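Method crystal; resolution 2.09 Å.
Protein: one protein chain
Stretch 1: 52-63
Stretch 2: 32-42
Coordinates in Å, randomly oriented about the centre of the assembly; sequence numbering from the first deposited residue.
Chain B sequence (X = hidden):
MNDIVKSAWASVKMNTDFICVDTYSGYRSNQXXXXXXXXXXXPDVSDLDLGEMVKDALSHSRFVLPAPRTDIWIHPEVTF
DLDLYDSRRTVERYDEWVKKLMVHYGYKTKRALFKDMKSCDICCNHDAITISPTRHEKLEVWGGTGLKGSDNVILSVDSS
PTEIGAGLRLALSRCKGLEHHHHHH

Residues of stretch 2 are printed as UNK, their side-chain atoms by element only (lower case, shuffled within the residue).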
ATOM      1  N   GLU B  52      24.280   5.253   5.505  1.00 43.28           N
ATOM      2  CA  GLU B  52      24.519   6.187   4.414  1.00 46.08           C
ATOM      3  C   GLU B  52      23.797   5.711   3.160  1.00 45.45           C
ATOM      4  O   GLU B  52      23.437   6.512   2.299  1.00 47.52           O
ATOM      5  CB  GLU B  52      26.017   6.347   4.150  1.00 50.62           C
ATOM      6  CG  GLU B  52      26.754   7.115   5.235  1.00 50.71           C
ATOM      7  CD  GLU B  52      28.186   7.427   4.859  1.00 53.75           C
ATOM      8  OE1 GLU B  52      28.657   6.909   3.824  1.00 55.80           O
ATOM      9  OE2 GLU B  52      28.839   8.195   5.594  1.00 55.11           O
ATOM     10  N   MET B  53      23.590   4.400   3.069  1.00 43.84           N
ATOM     11  CA  MET B  53      22.782   3.816   2.002  1.00 41.50           C
ATOM     12  C   MET B  53      21.339   4.275   2.128  1.00 37.21           C
ATOM     13  O   MET B  53      20.688   4.601   1.138  1.00 38.19           O
ATOM     14  CB  MET B  53      22.844   2.286   2.041  1.00 42.27           C
ATOM     15  CG  MET B  53      24.127   1.685   1.495  1.00 44.28           C
ATOM     16  SD  MET B  53      24.328  -0.054   1.937  1.00 65.55           S
ATOM     17  CE  MET B  53      22.714  -0.725   1.535  1.00 39.02           C
ATOM     18  N   VAL B  54      20.840   4.292   3.357  1.00 35.19           N
ATOM     19  CA  VAL B  54      19.480   4.729   3.617  1.00 34.45           C
ATOM     20  C   VAL B  54      19.338   6.227   3.357  1.00 36.88           C
ATOM     21  O   VAL B  54      18.360   6.667   2.758  1.00 36.88           O
ATOM     22  CB  VAL B  54      19.050   4.403   5.063  1.00 32.63           C
ATOM     23  CG1 VAL B  54      17.673   4.974   5.356  1.00 30.20           C
ATOM     24  CG2 VAL B  54      19.057   2.899   5.290  1.00 30.80           C
ATOM     25  N   LYS B  55      20.324   7.008   3.786  1.00 39.59           N
ATOM     26  CA  LYS B  55      20.253   8.457   3.632  1.00 41.88           C
ATOM     27  C   LYS B  55      20.375   8.886   2.171  1.00 41.78           C
ATOM     28  O   LYS B  55      19.678   9.798   1.724  1.00 40.14           O
ATOM     29  CB  LYS B  55      21.332   9.140   4.474  1.00 46.17           C
ATOM     30  CG  LYS B  55      20.774  10.229   5.378  1.00 48.90           C
ATOM     31  CD  LYS B  55      21.861  10.976   6.134  1.00 53.51           C
ATOM     32  CE  LYS B  55      21.307  12.254   6.760  1.00 54.44           C
ATOM     33  NZ  LYS B  55      19.812  12.292   6.758  1.00 52.87           N
ATOM     34  N   ASP B  56      21.258   8.222   1.431  1.00 43.49           N
ATOM     35  CA  ASP B  56      21.452   8.522   0.016  1.00 43.80           C
ATOM     36  C   ASP B  56      20.196   8.192  -0.788  1.00 41.86           C
ATOM     37  O   ASP B  56      19.821   8.925  -1.702  1.00 42.62           O
ATOM     38  CB  ASP B  56      22.653   7.753  -0.531  1.00 45.93           C
ATOM     39  CG  ASP B  56      22.897   8.022  -1.999  1.00 48.44           C
ATOM     40  OD1 ASP B  56      23.397   9.116  -2.333  1.00 50.09           O
ATOM     41  OD2 ASP B  56      22.597   7.131  -2.821  1.00 48.82           O
ATOM     42  N   ALA B  57      19.550   7.086  -0.434  1.00 39.96           N
ATOM     43  CA  ALA B  57      18.296   6.688  -1.062  1.00 37.14           C
ATOM     44  C   ALA B  57      17.192   7.693  -0.756  1.00 35.12           C
ATOM     45  O   ALA B  57      16.386   8.025  -1.623  1.00 34.78           O
ATOM     46  CB  ALA B  57      17.892   5.300  -0.600  1.00 36.66           C
ATOM     47  N   LEU B  58      17.166   8.173   0.484  1.00 34.96           N
ATOM     48  CA  LEU B  58      16.180   9.160   0.915  1.00 34.00           C
ATOM     49  C   LEU B  58      16.352  10.481   0.181  1.00 35.10           C
ATOM     50  O   LEU B  58      15.375  11.175  -0.105  1.00 34.87           O
ATOM     51  CB  LEU B  58      16.276   9.396   2.426  1.00 31.54           C
ATOM     52  CG  LEU B  58      15.655   8.346   3.344  1.00 28.29           C
ATOM     53  CD1 LEU B  58      15.956   8.663   4.794  1.00 28.87           C
ATOM     54  CD2 LEU B  58      14.164   8.288   3.121  1.00 27.70           C
ATOM     55  N   SER B  59      17.598  10.827  -0.118  1.00 35.83           N
ATOM     56  CA  SER B  59      17.899  12.088  -0.777  1.00 37.23           C
ATOM     57  C   SER B  59      17.359  12.117  -2.205  1.00 35.64           C
ATOM     58  O   SER B  59      17.162  13.187  -2.779  1.00 34.46           O
ATOM     59  CB  SER B  59      19.408  12.342  -0.778  1.00 41.49           C
ATOM     60  OG  SER B  59      20.105  11.276  -1.396  1.00 43.58           O
ATOM     61  N   HIS B  60      17.117  10.937  -2.769  1.00 41.17           N
ATOM     62  CA  HIS B  60      16.594  10.835  -4.127  1.00 39.17           C
ATOM     63  C   HIS B  60      15.080  10.687  -4.151  1.00 35.90           C
ATOM     64  O   HIS B  60      14.482  10.533  -5.215  1.00 34.60           O
ATOM     65  CB  HIS B  60      17.237   9.658  -4.858  1.00 39.98           C
ATOM     66  CG  HIS B  60      18.672   9.886  -5.209  1.00 41.19           C
ATOM     67  ND1 HIS B  60      19.685   9.824  -4.277  1.00 43.03           N
ATOM     68  CD2 HIS B  60      19.263  10.199  -6.387  1.00 42.01           C
ATOM     69  CE1 HIS B  60      20.838  10.078  -4.867  1.00 44.97           C
ATOM     70  NE2 HIS B  60      20.611  10.308  -6.146  1.00 44.29           N
ATOM     71  N   SER B  61      14.464  10.735  -2.976  1.00 35.57           N
ATOM     72  CA  SER B  61      13.020  10.596  -2.873  1.00 32.97           C
ATOM     73  C   SER B  61      12.314  11.849  -3.364  1.00 30.74           C
ATOM     74  O   SER B  61      12.788  12.966  -3.156  1.00 30.05           O
ATOM     75  CB  SER B  61      12.611  10.288  -1.433  1.00 34.76           C
ATOM     76  OG  SER B  61      11.212  10.093  -1.335  1.00 32.17           O
ATOM     77  N   ARG B  62      11.175  11.652  -4.018  1.00 29.51           N
ATOM     78  CA  ARG B  62      10.398  12.759  -4.554  1.00 28.66           C
ATOM     79  C   ARG B  62       9.085  12.954  -3.808  1.00 26.05           C
ATOM     80  O   ARG B  62       8.416  11.991  -3.438  1.00 24.94           O
ATOM     81  CB  ARG B  62      10.116  12.541  -6.040  1.00 30.30           C
ATOM     82  CG  ARG B  62      11.335  12.660  -6.928  1.00 29.61           C
ATOM     83  CD  ARG B  62      10.950  12.516  -8.384  1.00 28.51           C
ATOM     84  NE  ARG B  62      10.574  11.146  -8.716  1.00 29.02           N
ATOM     85  CZ  ARG B  62       9.773  10.816  -9.724  1.00 30.45           C
ATOM     86  NH1 ARG B  62       9.251  11.763 -10.494  1.00 29.15           N
ATOM     87  NH2 ARG B  62       9.488   9.542  -9.958  1.00 31.39           N
ATOM     88  N   PHE B  63       8.733  14.216  -3.589  1.00 28.54           N
ATOM     89  CA  PHE B  63       7.457  14.589  -3.000  1.00 29.18           C
ATOM     90  C   PHE B  63       6.498  14.928  -4.137  1.00 29.20           C
ATOM     91  O   PHE B  63       6.469  16.058  -4.620  1.00 31.10           O
ATOM     92  CB  PHE B  63       7.639  15.768  -2.044  1.00 28.30           C
ATOM     93  CG  PHE B  63       6.424  16.088  -1.233  1.00 27.62           C
ATOM     94  CD1 PHE B  63       5.797  15.109  -0.487  1.00 28.22           C
ATOM     95  CD2 PHE B  63       5.924  17.378  -1.197  1.00 29.38           C
ATOM     96  CE1 PHE B  63       4.680  15.406   0.268  1.00 29.44           C
ATOM     97  CE2 PHE B  63       4.808  17.682  -0.442  1.00 30.24           C
ATOM     98  CZ  PHE B  63       4.186  16.695   0.291  1.00 29.65           C
ATOM     99  N   UNK B  32       8.076   2.380  -5.205  1.00 27.22           N
ATOM    100  CA  UNK B  32       9.331   2.239  -5.936  1.00 26.50           C
ATOM    101  C   UNK B  32       9.475   3.293  -7.026  1.00 26.06           C
ATOM    102  O   UNK B  32       8.683   3.343  -7.969  1.00 29.15           O
ATOM    103  c   UNK B  32      10.627  -0.868  -7.931  1.00 24.82           C
ATOM    104  c   UNK B  32      11.899   0.523  -6.280  1.00 27.48           C
ATOM    105  c   UNK B  32       9.431   0.839  -6.541  1.00 25.62           C
ATOM    106  c   UNK B  32      10.736   0.491  -7.258  1.00 25.32           C
ATOM    107  N   UNK B  33      10.485   4.141  -6.872  1.00 23.77           N
ATOM    108  CA  UNK B  33      10.751   5.224  -7.812  1.00 26.00           C
ATOM    109  C   UNK B  33      11.759   4.782  -8.871  1.00 28.81           C
ATOM    110  O   UNK B  33      12.918   4.521  -8.553  1.00 30.32           O
ATOM    111  c   UNK B  33      11.273   6.450  -7.056  1.00 27.53           C
ATOM    112  o   UNK B  33      11.165   7.611  -9.143  1.00 28.95           O
ATOM    113  c   UNK B  33      11.312   7.704  -7.909  1.00 28.79           C
ATOM    114  o   UNK B  33      11.506   8.795  -7.335  1.00 32.27           O
ATOM    115  N   UNK B  34      11.324   4.703 -10.141  1.00 30.40           N
ATOM    116  CA  UNK B  34      12.225   4.323 -11.236  1.00 30.55           C
ATOM    117  C   UNK B  34      13.354   5.331 -11.450  1.00 31.23           C
ATOM    118  O   UNK B  34      14.331   5.018 -12.123  1.00 31.08           O
ATOM    119  c   UNK B  34      10.140   5.143 -12.088  1.00 29.45           C
ATOM    120  c   UNK B  34      11.297   4.278 -12.455  1.00 29.66           C
ATOM    121  c   UNK B  34       9.951   4.939 -10.618  1.00 29.08           C
ATOM    122  N   UNK B  35      13.216   6.524 -10.881  1.00 31.92           N
ATOM    123  CA  UNK B  35      14.254   7.543 -10.979  1.00 30.52           C
ATOM    124  C   UNK B  35      15.103   7.572  -9.714  1.00 31.82           C
ATOM    125  O   UNK B  35      16.097   8.295  -9.636  1.00 34.22           O
ATOM    126  c   UNK B  35      12.130  10.407 -12.550  1.00 26.97           C
ATOM    127  c   UNK B  35      12.625   8.983 -12.376  1.00 26.15           C
ATOM    128  c   UNK B  35      13.633   8.915 -11.229  1.00 26.81           C
ATOM    129  c   UNK B  35      13.233   8.457 -13.669  1.00 25.82           C
ATOM    130  N   UNK B  36      14.701   6.781  -8.723  1.00 29.04           N
ATOM    131  CA  UNK B  36      15.418   6.703  -7.464  1.00 28.88           C
ATOM    132  C   UNK B  36      16.636   5.807  -7.567  1.00 32.15           C
ATOM    133  O   UNK B  36      16.951   5.303  -8.646  1.00 32.72           O
ATOM    134  N   UNK B  37      17.322   5.602  -6.446  1.00 32.79           N
ATOM    135  CA  UNK B  37      18.527   4.779  -6.437  1.00 34.05           C
ATOM    136  C   UNK B  37      18.354   3.507  -5.612  1.00 35.95           C
ATOM    137  O   UNK B  37      17.514   3.440  -4.709  1.00 37.49           O
ATOM    138  c   UNK B  37      19.739   5.561  -5.896  1.00 31.97           C
ATOM    139  c   UNK B  37      19.979   6.800  -6.732  1.00 30.11           C
ATOM    140  c   UNK B  37      19.524   5.933  -4.440  1.00 31.69           C
ATOM    141  N   UNK B  38      19.157   2.499  -5.935  1.00 43.24           N
ATOM    142  CA  UNK B  38      19.143   1.238  -5.209  1.00 35.90           C
ATOM    143  C   UNK B  38      20.523   0.910  -4.658  1.00 46.89           C
ATOM    144  O   UNK B  38      21.531   1.060  -5.350  1.00 48.84           O
ATOM    145  c   UNK B  38      18.664   0.100  -6.109  1.00 38.81           C
ATOM    146  o   UNK B  38      19.246  -3.172  -6.753  1.00 45.11           O
ATOM    147  c   UNK B  38      18.708  -1.258  -5.432  1.00 36.90           C
ATOM    148  c   UNK B  38      18.374  -2.393  -6.371  1.00 39.97           C
ATOM    149  n   UNK B  38      17.107  -2.497  -6.746  1.00 39.96           N
ATOM    150  N   UNK B  39      20.566   0.465  -3.405  1.00 47.31           N
ATOM    151  CA  UNK B  39      21.815   0.031  -2.795  1.00 47.25           C
ATOM    152  C   UNK B  39      21.714  -1.419  -2.337  1.00 50.10           C
ATOM    153  O   UNK B  39      20.945  -1.744  -1.433  1.00 46.91           O
ATOM    154  c   UNK B  39      22.188   0.934  -1.617  1.00 42.82           C
ATOM    155  n   UNK B  39      22.460   4.530  -2.310  1.00 43.25           N
ATOM    156  c   UNK B  39      23.471   4.036  -2.998  1.00 45.85           C
ATOM    157  c   UNK B  39      22.448   2.356  -2.005  1.00 43.64           C
ATOM    158  n   UNK B  39      23.489   2.724  -2.830  1.00 46.96           N
ATOM    159  c   UNK B  39      21.803   3.501  -1.678  1.00 42.55           C
ATOM    160  N   UNK B  40      22.485  -2.289  -2.984  1.00 55.57           N
ATOM    161  CA  UNK B  40      22.572  -3.690  -2.591  1.00 56.58           C
ATOM    162  C   UNK B  40      23.786  -3.910  -1.701  1.00 59.74           C
ATOM    163  O   UNK B  40      24.830  -3.287  -1.899  1.00 62.27           O
ATOM    164  c   UNK B  40      22.647  -4.598  -3.821  1.00 55.72           C
ATOM    165  c   UNK B  40      20.334  -5.538  -3.742  1.00 50.75           C
ATOM    166  c   UNK B  40      21.350  -4.813  -4.600  1.00 53.23           C
ATOM    167  c   UNK B  40      21.617  -5.590  -5.876  1.00 56.43           C
ATOM    168  N   UNK B  41      23.649  -4.796  -0.721  1.00 60.42           N
ATOM    169  CA  UNK B  41      24.736  -5.071   0.210  1.00 64.72           C
ATOM    170  C   UNK B  41      24.640  -6.473   0.804  1.00 65.21           C
ATOM    171  O   UNK B  41      23.580  -7.098   0.776  1.00 64.82           O
ATOM    172  c   UNK B  41      24.744  -4.029   1.331  1.00 66.28           C
ATOM    173  o   UNK B  41      24.077  -4.514   2.484  1.00 67.34           O
ATOM    174  N   UNK B  42      25.757  -6.965   1.332  1.00 66.18           N
ATOM    175  CA  UNK B  42      25.758  -8.222   2.068  1.00 66.42           C
ATOM    176  C   UNK B  42      25.218  -7.950   3.462  1.00 65.00           C
ATOM    177  O   UNK B  42      25.476  -6.888   4.030  1.00 64.87           O
ATOM    178  c   UNK B  42      27.161  -8.824   2.138  1.00 70.07           C
ATOM    179  o   UNK B  42      28.147  -7.815   2.264  1.00 71.94           O
TER
HETATM  180  O   HOH W   1      13.828   9.948  -7.683  1.00 37.94           O

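Position 32 has four side-chain carbons, forked at the second. None comes near stretch 1. The fork after one CH2 gives Leu32.

Position 33 has two side-chain carbons, the second carrying two oxygens. This is a short carboxylate, and it lies against the guanidinium of Arg62. The residue is Asp33. Arg62 NH2 donates to Asp33 OD1 at 2.7 Å, and Arg62 NE donates to Asp33 OD2 at 2.9 Å. The two bonds make a two-pronged salt bridge. Water 1 donates to Asp33 OD2 and to the backbone O of His60, at 2.6 Å each, and so links the two stretches a second time.

Position 34 has three carbons that close a ring onto its own backbone N. That ring is proline, Pro34. It has little to do with stretch 1.

Position 35 has four carbons, forked at the second. One branch end lies over a face of the Arg62 guanidinium. The fork after one CH2 makes this Leu35, and Leu35 CD1 is 3.7 Å from Arg62 CZ. Its backbone N donates to Asp33 OD1 at 2.9 Å, so the carboxylate also steadies the turn.

Position 36 has no side-chain atoms and is Gly36. Its N donates to Asp33 O at 2.9 Å, within a type I turn from Asp33 to Gly36. An ideal CB here would be crowded by Asp33 O, at 3.2 Å. Gly36 CA lies 4.3 Å from His60 CB.

Position 37 has three carbons, with the fork at CB. One branch lies over the His60 ring and the other reaches the helix at Ala57. The residue is Val37. Val37 CG1 sits 3.5 Å from the centroid of the His60 ring, 12° off the normal, a CH-pi contact. Val37 CG2 is 3.7 Å from Ala57 CA.

Position 38 has three carbons, the third carrying one atom of oxygen and one of nitrogen. This terminal amide follows two CH2 groups, so it is Gln38. Its CB points away from stretch 1.

Position 39 has one carbon and then a five-membered ring of three carbons and two nitrogens. The ring is imidazole, and it meets Asp56 at its edge. The residue is His39. His39 NE2 donates to Asp56 OD2 at 2.7 Å. Met53 CE packs 3.6 Å from His39 CB.

Position 40 has four carbons, forked at the second. It is Leu40, with CB pointing away.

Position 41 has one carbon and one oxygen, which gives Ser41. Its CB is 3.9 Å from Met53 CE, though the residue is poorly ordered.

Position 42 also has one carbon and one oxygen. It is Ser42, out of reach of stretch 1.

The helix and strand run nearly antiparallel, at 164°. Along the strand, alternate CBs point toward the helix, so His39 and Ser41 meet it while Gln38 and Leu40 do not. Val37 packs between Ala57 and His60. Beyond the helix, the Arg62 salt bridge ties the chain to the turn.

Stretch 2, residues 32-42: LDPLGVQHLSS
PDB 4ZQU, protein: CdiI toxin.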